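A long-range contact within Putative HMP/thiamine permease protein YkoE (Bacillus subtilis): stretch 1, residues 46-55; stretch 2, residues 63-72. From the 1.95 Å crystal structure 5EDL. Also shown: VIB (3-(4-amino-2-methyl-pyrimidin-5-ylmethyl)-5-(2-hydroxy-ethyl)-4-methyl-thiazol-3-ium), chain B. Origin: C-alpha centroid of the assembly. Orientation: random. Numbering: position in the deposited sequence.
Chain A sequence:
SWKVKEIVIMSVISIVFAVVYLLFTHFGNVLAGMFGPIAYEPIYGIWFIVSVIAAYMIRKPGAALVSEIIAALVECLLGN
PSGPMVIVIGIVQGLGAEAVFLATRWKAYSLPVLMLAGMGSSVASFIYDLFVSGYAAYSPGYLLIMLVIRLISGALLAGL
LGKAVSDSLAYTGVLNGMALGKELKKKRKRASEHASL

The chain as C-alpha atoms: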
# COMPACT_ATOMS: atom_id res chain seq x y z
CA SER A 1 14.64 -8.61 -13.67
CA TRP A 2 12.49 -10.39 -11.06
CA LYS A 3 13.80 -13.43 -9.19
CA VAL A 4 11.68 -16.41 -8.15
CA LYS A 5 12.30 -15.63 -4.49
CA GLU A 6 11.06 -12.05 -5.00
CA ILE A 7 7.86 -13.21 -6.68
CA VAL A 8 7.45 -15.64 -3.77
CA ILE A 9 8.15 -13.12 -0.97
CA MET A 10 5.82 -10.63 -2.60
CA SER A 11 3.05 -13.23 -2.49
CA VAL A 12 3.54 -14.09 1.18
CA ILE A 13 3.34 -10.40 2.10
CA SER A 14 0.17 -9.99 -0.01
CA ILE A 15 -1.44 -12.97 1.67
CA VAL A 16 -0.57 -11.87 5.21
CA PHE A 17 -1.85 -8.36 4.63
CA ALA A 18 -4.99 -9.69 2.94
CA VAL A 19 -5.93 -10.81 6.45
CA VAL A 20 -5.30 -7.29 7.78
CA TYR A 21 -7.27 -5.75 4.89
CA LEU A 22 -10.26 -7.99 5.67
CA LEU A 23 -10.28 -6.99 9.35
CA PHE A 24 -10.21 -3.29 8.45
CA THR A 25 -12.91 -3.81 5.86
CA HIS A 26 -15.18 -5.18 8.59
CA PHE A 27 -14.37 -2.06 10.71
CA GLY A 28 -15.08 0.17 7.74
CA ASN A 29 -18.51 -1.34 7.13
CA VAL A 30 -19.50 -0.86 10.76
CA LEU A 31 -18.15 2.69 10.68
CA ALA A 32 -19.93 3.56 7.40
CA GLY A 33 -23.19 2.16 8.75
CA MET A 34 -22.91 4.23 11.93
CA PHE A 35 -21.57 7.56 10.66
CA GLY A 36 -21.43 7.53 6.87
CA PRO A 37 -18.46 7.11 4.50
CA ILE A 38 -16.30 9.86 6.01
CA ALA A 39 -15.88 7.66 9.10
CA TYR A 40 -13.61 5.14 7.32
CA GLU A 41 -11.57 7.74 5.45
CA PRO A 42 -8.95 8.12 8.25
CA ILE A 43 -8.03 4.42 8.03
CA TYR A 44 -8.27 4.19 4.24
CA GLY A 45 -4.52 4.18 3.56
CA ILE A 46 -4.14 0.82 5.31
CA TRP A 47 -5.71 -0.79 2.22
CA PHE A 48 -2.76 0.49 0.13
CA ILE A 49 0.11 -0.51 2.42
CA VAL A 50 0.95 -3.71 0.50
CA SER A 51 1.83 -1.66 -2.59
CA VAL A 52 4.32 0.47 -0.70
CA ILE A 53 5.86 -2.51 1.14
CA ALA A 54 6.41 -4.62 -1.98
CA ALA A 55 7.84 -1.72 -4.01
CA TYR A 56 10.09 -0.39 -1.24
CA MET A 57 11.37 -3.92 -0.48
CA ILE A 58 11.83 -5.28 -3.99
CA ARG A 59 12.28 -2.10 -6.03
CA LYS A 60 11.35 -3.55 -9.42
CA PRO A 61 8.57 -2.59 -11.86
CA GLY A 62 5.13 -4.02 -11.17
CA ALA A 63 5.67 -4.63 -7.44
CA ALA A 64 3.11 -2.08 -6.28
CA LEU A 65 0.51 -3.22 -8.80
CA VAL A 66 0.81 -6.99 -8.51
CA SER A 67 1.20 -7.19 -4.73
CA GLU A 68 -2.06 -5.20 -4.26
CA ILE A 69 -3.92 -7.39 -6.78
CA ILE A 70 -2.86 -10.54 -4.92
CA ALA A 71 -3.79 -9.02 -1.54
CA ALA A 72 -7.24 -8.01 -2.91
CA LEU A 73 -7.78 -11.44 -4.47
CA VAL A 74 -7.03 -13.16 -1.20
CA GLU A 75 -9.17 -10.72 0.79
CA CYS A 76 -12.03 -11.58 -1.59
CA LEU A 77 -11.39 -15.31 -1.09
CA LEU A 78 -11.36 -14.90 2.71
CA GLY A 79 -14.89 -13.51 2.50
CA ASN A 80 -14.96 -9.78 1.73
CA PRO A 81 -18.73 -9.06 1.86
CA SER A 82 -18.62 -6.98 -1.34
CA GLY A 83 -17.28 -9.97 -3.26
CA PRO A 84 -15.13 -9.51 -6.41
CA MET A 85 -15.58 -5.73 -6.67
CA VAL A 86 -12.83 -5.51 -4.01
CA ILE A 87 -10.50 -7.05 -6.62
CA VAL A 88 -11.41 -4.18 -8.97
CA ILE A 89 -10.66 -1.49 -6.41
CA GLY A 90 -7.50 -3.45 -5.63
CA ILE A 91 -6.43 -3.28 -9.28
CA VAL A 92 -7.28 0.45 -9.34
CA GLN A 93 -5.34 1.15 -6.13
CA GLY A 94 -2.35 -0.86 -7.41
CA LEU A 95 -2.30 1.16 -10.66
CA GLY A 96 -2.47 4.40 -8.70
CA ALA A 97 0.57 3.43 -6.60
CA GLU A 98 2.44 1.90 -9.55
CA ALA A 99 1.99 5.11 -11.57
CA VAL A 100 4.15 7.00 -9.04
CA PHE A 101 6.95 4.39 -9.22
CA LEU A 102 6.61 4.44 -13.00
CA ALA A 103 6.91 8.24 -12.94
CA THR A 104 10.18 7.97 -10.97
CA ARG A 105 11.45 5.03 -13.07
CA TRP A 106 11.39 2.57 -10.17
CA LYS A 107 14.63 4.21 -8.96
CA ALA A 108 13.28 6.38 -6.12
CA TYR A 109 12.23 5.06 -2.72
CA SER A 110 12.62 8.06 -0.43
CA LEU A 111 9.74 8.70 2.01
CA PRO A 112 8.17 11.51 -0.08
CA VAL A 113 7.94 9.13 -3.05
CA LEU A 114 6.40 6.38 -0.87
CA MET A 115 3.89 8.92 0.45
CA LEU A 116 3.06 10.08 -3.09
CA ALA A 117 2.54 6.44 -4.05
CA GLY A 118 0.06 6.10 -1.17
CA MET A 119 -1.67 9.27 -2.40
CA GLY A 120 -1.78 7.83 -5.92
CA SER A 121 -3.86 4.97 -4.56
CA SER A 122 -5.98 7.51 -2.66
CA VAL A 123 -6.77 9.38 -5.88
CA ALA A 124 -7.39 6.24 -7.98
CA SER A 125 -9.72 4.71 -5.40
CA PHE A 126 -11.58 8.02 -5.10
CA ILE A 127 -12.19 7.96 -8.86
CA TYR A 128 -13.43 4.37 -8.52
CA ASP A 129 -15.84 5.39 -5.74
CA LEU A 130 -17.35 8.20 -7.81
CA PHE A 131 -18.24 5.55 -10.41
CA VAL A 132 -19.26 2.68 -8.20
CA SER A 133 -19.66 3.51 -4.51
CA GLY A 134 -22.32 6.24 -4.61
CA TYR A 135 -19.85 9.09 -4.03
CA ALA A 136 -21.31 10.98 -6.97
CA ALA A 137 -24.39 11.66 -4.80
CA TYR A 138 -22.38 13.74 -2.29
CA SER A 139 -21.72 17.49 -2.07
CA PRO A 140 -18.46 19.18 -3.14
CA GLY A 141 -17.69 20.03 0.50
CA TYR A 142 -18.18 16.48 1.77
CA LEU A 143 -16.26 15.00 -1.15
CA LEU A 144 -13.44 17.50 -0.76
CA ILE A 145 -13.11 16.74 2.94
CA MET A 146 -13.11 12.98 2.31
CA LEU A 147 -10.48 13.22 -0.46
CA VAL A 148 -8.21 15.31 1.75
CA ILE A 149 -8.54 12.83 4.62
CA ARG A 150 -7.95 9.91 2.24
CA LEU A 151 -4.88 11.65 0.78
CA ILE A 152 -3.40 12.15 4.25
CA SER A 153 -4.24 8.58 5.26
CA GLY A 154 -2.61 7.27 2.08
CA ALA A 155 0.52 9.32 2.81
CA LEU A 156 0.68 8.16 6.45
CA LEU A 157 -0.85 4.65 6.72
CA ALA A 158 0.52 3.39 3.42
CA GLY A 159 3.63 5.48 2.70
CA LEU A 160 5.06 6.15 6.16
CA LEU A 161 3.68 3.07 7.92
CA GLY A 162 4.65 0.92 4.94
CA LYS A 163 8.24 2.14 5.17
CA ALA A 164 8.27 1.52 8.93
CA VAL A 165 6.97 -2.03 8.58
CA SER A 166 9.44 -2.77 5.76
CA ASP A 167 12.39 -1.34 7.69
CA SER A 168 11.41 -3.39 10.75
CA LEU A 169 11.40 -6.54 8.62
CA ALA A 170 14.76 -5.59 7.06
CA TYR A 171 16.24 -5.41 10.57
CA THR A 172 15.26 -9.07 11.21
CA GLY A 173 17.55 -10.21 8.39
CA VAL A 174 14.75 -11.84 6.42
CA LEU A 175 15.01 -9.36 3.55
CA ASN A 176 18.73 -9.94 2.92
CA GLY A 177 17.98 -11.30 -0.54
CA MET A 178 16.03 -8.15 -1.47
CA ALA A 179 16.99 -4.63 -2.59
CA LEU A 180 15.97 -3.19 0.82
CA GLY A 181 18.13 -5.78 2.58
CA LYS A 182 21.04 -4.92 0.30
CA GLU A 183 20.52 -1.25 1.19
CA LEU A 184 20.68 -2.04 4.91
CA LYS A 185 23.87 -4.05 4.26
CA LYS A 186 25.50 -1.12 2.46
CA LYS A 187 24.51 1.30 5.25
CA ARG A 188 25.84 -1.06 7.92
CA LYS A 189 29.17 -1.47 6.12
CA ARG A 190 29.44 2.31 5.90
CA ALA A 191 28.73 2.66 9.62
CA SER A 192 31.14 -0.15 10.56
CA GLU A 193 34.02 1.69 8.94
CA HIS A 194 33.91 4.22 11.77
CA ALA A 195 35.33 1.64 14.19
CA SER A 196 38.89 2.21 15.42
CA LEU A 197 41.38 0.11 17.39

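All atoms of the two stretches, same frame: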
# COMPACT_ATOMS: atom_id res chain seq x y z
N ILE A 46 -4.55 2.17 4.95
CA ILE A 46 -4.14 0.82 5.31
C ILE A 46 -4.37 -0.13 4.14
O ILE A 46 -3.59 -1.07 3.94
CB ILE A 46 -4.89 0.26 6.55
CG1 ILE A 46 -4.08 -0.86 7.20
CG2 ILE A 46 -6.25 -0.26 6.16
CD1 ILE A 46 -2.74 -0.40 7.80
N TRP A 47 -5.42 0.10 3.35
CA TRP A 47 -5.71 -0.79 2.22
C TRP A 47 -4.74 -0.64 1.05
O TRP A 47 -4.84 -1.38 0.07
CB TRP A 47 -7.16 -0.59 1.72
CG TRP A 47 -8.18 -1.10 2.70
CD1 TRP A 47 -8.31 -2.38 3.17
CD2 TRP A 47 -9.22 -0.34 3.32
NE1 TRP A 47 -9.36 -2.46 4.06
CE2 TRP A 47 -9.93 -1.21 4.17
CE3 TRP A 47 -9.62 1.00 3.24
CZ2 TRP A 47 -11.02 -0.78 4.93
CZ3 TRP A 47 -10.69 1.43 4.01
CH2 TRP A 47 -11.38 0.54 4.84
N PHE A 48 -3.81 0.32 1.16
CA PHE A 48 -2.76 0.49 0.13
C PHE A 48 -1.37 0.02 0.58
O PHE A 48 -0.42 0.03 -0.22
CB PHE A 48 -2.59 1.95 -0.30
CG PHE A 48 -3.87 2.72 -0.48
CD1 PHE A 48 -5.02 2.11 -0.95
CD2 PHE A 48 -3.90 4.07 -0.18
CE1 PHE A 48 -6.19 2.85 -1.12
CE2 PHE A 48 -5.05 4.82 -0.34
CZ PHE A 48 -6.21 4.21 -0.81
N ILE A 49 -1.23 -0.34 1.85
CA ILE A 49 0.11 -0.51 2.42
C ILE A 49 0.93 -1.59 1.70
O ILE A 49 2.14 -1.45 1.57
CB ILE A 49 0.04 -0.83 3.94
CG1 ILE A 49 1.43 -0.67 4.57
CG2 ILE A 49 -0.53 -2.23 4.18
CD1 ILE A 49 1.42 -0.64 6.08
N VAL A 50 0.27 -2.63 1.20
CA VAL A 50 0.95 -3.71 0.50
C VAL A 50 1.74 -3.17 -0.70
O VAL A 50 2.86 -3.61 -0.95
CB VAL A 50 -0.05 -4.80 0.03
CG1 VAL A 50 0.55 -5.69 -1.03
CG2 VAL A 50 -0.51 -5.62 1.21
N SER A 51 1.17 -2.21 -1.42
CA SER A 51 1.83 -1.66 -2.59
C SER A 51 3.15 -1.01 -2.21
O SER A 51 4.15 -1.18 -2.89
CB SER A 51 0.94 -0.64 -3.30
OG SER A 51 -0.08 -1.30 -4.02
N VAL A 52 3.14 -0.26 -1.12
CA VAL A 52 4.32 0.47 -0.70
C VAL A 52 5.39 -0.52 -0.20
O VAL A 52 6.55 -0.38 -0.55
CB VAL A 52 3.98 1.51 0.39
CG1 VAL A 52 5.25 2.03 1.07
CG2 VAL A 52 3.19 2.67 -0.23
N ILE A 53 4.97 -1.51 0.58
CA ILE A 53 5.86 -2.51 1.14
C ILE A 53 6.58 -3.27 0.03
O ILE A 53 7.81 -3.32 -0.00
CB ILE A 53 5.09 -3.50 2.07
CG1 ILE A 53 4.56 -2.75 3.31
CG2 ILE A 53 5.97 -4.73 2.43
CD1 ILE A 53 3.66 -3.57 4.23
N ALA A 54 5.82 -3.83 -0.90
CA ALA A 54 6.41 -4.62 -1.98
C ALA A 54 7.37 -3.80 -2.83
O ALA A 54 8.44 -4.28 -3.17
CB ALA A 54 5.33 -5.23 -2.86
N ALA A 55 6.99 -2.56 -3.16
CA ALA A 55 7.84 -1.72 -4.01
C ALA A 55 9.12 -1.32 -3.27
O ALA A 55 10.22 -1.43 -3.81
CB ALA A 55 7.08 -0.47 -4.46
N ALA A 63 5.82 -4.18 -8.83
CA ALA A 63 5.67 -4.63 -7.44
C ALA A 63 4.41 -4.07 -6.78
O ALA A 63 3.66 -4.80 -6.14
CB ALA A 63 6.90 -4.26 -6.61
N ALA A 64 4.20 -2.77 -6.94
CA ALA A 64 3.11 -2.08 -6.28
C ALA A 64 1.78 -2.59 -6.82
O ALA A 64 0.84 -2.78 -6.08
CB ALA A 64 3.20 -0.57 -6.46
N LEU A 65 1.74 -2.83 -8.13
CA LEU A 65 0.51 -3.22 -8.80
C LEU A 65 0.14 -4.66 -8.46
O LEU A 65 -0.98 -4.94 -8.03
CB LEU A 65 0.63 -3.05 -10.32
CG LEU A 65 -0.50 -3.66 -11.15
CD1 LEU A 65 -1.84 -3.04 -10.72
CD2 LEU A 65 -0.25 -3.43 -12.64
N VAL A 66 1.09 -5.57 -8.66
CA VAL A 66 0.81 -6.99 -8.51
C VAL A 66 0.58 -7.39 -7.06
O VAL A 66 -0.33 -8.15 -6.77
CB VAL A 66 1.93 -7.87 -9.10
CG1 VAL A 66 1.59 -9.34 -8.89
CG2 VAL A 66 2.11 -7.57 -10.58
N SER A 67 1.39 -6.87 -6.15
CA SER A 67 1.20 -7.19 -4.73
C SER A 67 -0.23 -6.82 -4.26
O SER A 67 -0.85 -7.58 -3.53
CB SER A 67 2.24 -6.47 -3.89
OG SER A 67 2.09 -5.06 -3.97
N GLU A 68 -0.74 -5.65 -4.67
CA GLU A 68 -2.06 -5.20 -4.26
C GLU A 68 -3.17 -6.08 -4.88
O GLU A 68 -4.18 -6.36 -4.24
CB GLU A 68 -2.26 -3.72 -4.65
CG GLU A 68 -3.60 -3.07 -4.24
CD GLU A 68 -3.73 -2.76 -2.74
OE1 GLU A 68 -2.82 -3.10 -1.96
OE2 GLU A 68 -4.77 -2.19 -2.35
N ILE A 69 -2.98 -6.48 -6.14
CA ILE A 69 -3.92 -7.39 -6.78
C ILE A 69 -4.01 -8.71 -6.00
O ILE A 69 -5.12 -9.18 -5.69
CB ILE A 69 -3.52 -7.67 -8.24
CG1 ILE A 69 -3.74 -6.42 -9.09
CG2 ILE A 69 -4.32 -8.88 -8.82
CD1 ILE A 69 -3.14 -6.51 -10.47
N ILE A 70 -2.87 -9.29 -5.67
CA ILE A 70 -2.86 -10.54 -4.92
C ILE A 70 -3.52 -10.38 -3.54
O ILE A 70 -4.32 -11.22 -3.12
CB ILE A 70 -1.43 -11.08 -4.74
CG1 ILE A 70 -0.83 -11.46 -6.10
CG2 ILE A 70 -1.43 -12.28 -3.81
CD1 ILE A 70 0.69 -11.67 -6.07
N ALA A 71 -3.18 -9.30 -2.83
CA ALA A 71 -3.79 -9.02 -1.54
C ALA A 71 -5.32 -8.90 -1.66
O ALA A 71 -6.05 -9.42 -0.84
CB ALA A 71 -3.19 -7.74 -0.92
N ALA A 72 -5.80 -8.19 -2.69
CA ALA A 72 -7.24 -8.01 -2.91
C ALA A 72 -7.93 -9.33 -3.26
O ALA A 72 -9.05 -9.60 -2.79
CB ALA A 72 -7.49 -6.99 -4.01
CM2 VIB B . -8.00 -4.19 -1.11
N4A VIB B . -10.27 0.10 -0.51
CM4 VIB B . -13.93 1.23 2.44
O1 VIB B . -14.55 3.55 -0.60
C7 VIB B . -15.70 2.84 -1.03
C6 VIB B . -16.07 1.85 0.05
C2 VIB B . -13.59 -1.16 -0.62
S1 VIB B . -14.78 -0.26 -1.11
C5 VIB B . -15.03 0.75 0.03
C4 VIB B . -14.08 0.51 1.09
N3 VIB B . -13.18 -0.71 0.68
C7A VIB B . -12.14 -1.23 1.57
C4A VIB B . -10.14 -1.30 -0.18
N3A VIB B . -9.20 -2.05 -0.75
C2A VIB B . -9.10 -3.37 -0.42
N1A VIB B . -9.95 -3.92 0.51
C6A VIB B . -10.91 -3.16 1.10
C5A VIB B . -10.99 -1.84 0.75

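Helices 49-55 and 63-72 run at 134° between their N-to-C directions, and their axes approach to 7.5 Å. Small side chains line this crossing: the CA atoms of S51 and A64 are 3.9 Å apart, and the two stretches together bury 423 Å².

The S51 side chain leaves its backbone sideways. Its m rotamer (chi1 -75°) places OG 2.7 Å from A64 O, and S51 OG donates a hydrogen bond to that carbonyl. S67 points toward stretch 1 yet spends its hydroxyl within its own helix: in the p rotamer (chi1 64°), OG lies 2.7 Å from A63 O, one turn back, and donates to it. S67 OG also packs 3.4 Å from both V50 CG1 and A54 CB, so the folded-back hydroxyl still forms part of the interface.

V50, in the t rotamer (chi1 163°), also brings CG2 to 4.0 Å from A71 CB. At the other end, A54 CB meets A63 CB at 4.2 Å, and A55 CA lies 3.8 Å from A63 CB.

E68 starts sideways, but its chi1 t and chi2 p (74°) bring the carboxylate nearer to stretch 1. There E68 OE2 sits 2.6 Å from W47 O, a separation suggesting a protonated acid without proving it. W47 also starts sideways, but the end of its side chain leads away from stretch 2, and VIB C6A lies over one face of its ring, 3.4 Å from W47 NE1.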